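Local coordinates for protein transcriptional regulator, LuxR family (Burkholderia thailandensis, PDB 3MQQ) that probably regulates transcription by binding DNA, the part present here being its PAS domain, a small sensory-type module, crystallised with ethanol bound, at residues B[50-53]-B[54-58]. Numbering follows the deposited sequence.
Sequences LYPS and SDEFE. With EOH (ethanol), chain H.
Y51 lays one face of its ring over the first turn of the helix that begins at S54: F57 CA sits 3.8 Å from the ring centroid and only 16° off its normal, a CH-pi contact. Y51 CG lies anti to its own carbonyl carbon, beside the backbone N, and this rotamer brings the ring face over F57 CA. The two rings meet obliquely, their planes at 64°; the closest carbons, Y51 CD2 and F57 CD1, are 3.6 Å apart, with Y51 CE2 near the plane of the F57 ring at its edge. S53 is the N-cap of helix 54-71, which follows the loop after helix 39-42 in this PAS domain and leads into strand 74-81 of the antiparallel sheet. The capping bond runs from E56 N to S53 OG (3.2 Å); the S53 rotamer, with OG between the backbone N and the carbonyl carbon, brings the hydroxyl to E56 N. A straighter bond, from F57 N to S53 O (3.1 Å, 165°), closes the first helical turn. P52 CD packs on E56 CB at 3.9 Å, while the E56 carboxylate forms a salt bridge with R59. At the far end of Y51, OH makes a very short hydrogen bond of 2.5 Å to the ethanol O, in which either hydroxyl could donate, and another to R78; the ethanol, probably from the crystallisation liquor, also bonds R22, which makes a cation-pi contact with F57.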
loop_
_atom_site.group_PDB
_atom_site.type_symbol
_atom_site.label_atom_id
_atom_site.label_comp_id
_atom_site.label_asym_id
_atom_site.label_seq_id
_atom_site.Cartn_x
_atom_site.Cartn_y
_atom_site.Cartn_z
ATOM N N LEU B 50 10.826 15.507 2.345
ATOM C CA LEU B 50 10.484 14.619 1.250
ATOM C C LEU B 50 9.773 15.420 0.173
ATOM O O LEU B 50 9.584 14.939 -0.915
ATOM C CB LEU B 50 9.589 13.469 1.719
ATOM C CG LEU B 50 10.042 12.584 2.883
ATOM C CD1 LEU B 50 8.902 11.632 3.260
ATOM C CD2 LEU B 50 11.325 11.824 2.580
ATOM N N TYR B 51 9.351 16.643 0.502
ATOM C CA TYR B 51 8.675 17.515 -0.459
ATOM C C TYR B 51 9.674 18.337 -1.274
ATOM O O TYR B 51 10.808 18.567 -0.828
ATOM C CB TYR B 51 7.683 18.447 0.269
ATOM C CG TYR B 51 6.414 17.763 0.729
ATOM C CD1 TYR B 51 5.296 17.676 -0.118
ATOM C CD2 TYR B 51 6.334 17.158 1.996
ATOM C CE1 TYR B 51 4.103 17.036 0.282
ATOM C CE2 TYR B 51 5.145 16.516 2.404
ATOM C CZ TYR B 51 4.049 16.447 1.542
ATOM O OH TYR B 51 2.900 15.815 1.944
ATOM N N PRO B 52 9.259 18.805 -2.463
ATOM C CA PRO B 52 10.147 19.592 -3.310
ATOM C C PRO B 52 10.599 20.857 -2.599
ATOM O O PRO B 52 11.694 21.357 -2.856
ATOM C CB PRO B 52 9.264 19.949 -4.500
ATOM C CG PRO B 52 8.268 18.798 -4.566
ATOM C CD PRO B 52 7.961 18.547 -3.113
ATOM N N SER B 53 9.744 21.385 -1.741
ATOM C CA SER B 53 10.074 22.599 -0.994
ATOM C C SER B 53 9.208 22.705 0.264
ATOM O O SER B 53 8.202 21.986 0.406
ATOM C CB SER B 53 9.820 23.819 -1.887
ATOM O OG SER B 53 8.422 23.961 -2.136
ATOM N N SER B 54 9.603 23.603 1.163
ATOM C CA SER B 54 8.829 23.934 2.360
ATOM C C SER B 54 7.416 24.399 1.999
ATOM O O SER B 54 6.443 24.028 2.659
ATOM C CB SER B 54 9.550 25.028 3.161
ATOM O OG SER B 54 8.757 25.458 4.250
ATOM N N ASP B 55 7.310 25.220 0.949
ATOM C CA ASP B 55 6.007 25.728 0.506
ATOM C C ASP B 55 5.071 24.598 0.078
ATOM O O ASP B 55 3.857 24.647 0.336
ATOM C CB ASP B 55 6.168 26.753 -0.634
ATOM C CG ASP B 55 6.657 28.115 -0.138
ATOM O OD1 ASP B 55 6.719 28.314 1.099
ATOM O OD2 ASP B 55 6.986 28.986 -0.980
ATOM N N GLU B 56 5.639 23.602 -0.599
ATOM C CA GLU B 56 4.873 22.429 -1.042
ATOM C C GLU B 56 4.371 21.608 0.147
ATOM O O GLU B 56 3.202 21.199 0.188
ATOM C CB GLU B 56 5.713 21.554 -1.966
ATOM C CG GLU B 56 5.771 22.043 -3.435
ATOM C CD GLU B 56 4.416 22.067 -4.155
ATOM O OE1 GLU B 56 4.073 21.073 -4.825
ATOM O OE2 GLU B 56 3.687 23.079 -4.048
ATOM N N PHE B 57 5.248 21.386 1.118
ATOM C CA PHE B 57 4.880 20.682 2.348
ATOM C C PHE B 57 3.706 21.426 3.018
ATOM O O PHE B 57 2.718 20.812 3.426
ATOM C CB PHE B 57 6.109 20.658 3.259
ATOM C CG PHE B 57 5.837 20.297 4.696
ATOM C CD1 PHE B 57 5.592 18.986 5.059
ATOM C CD2 PHE B 57 5.902 21.281 5.705
ATOM C CE1 PHE B 57 5.413 18.646 6.383
ATOM C CE2 PHE B 57 5.707 20.955 7.047
ATOM C CZ PHE B 57 5.445 19.626 7.390
ATOM N N GLU B 58 3.799 22.756 3.073
ATOM C CA GLU B 58 2.732 23.567 3.685
ATOM C C GLU B 58 1.437 23.475 2.881
ATOM O O GLU B 58 0.367 23.276 3.457
ATOM C CB GLU B 58 3.173 25.025 3.822
HETATM C C1 EOH H . 2.107 14.514 5.227
HETATM C C2 EOH H . 1.718 15.096 6.556
HETATM O O EOH H . 2.645 15.499 4.397
#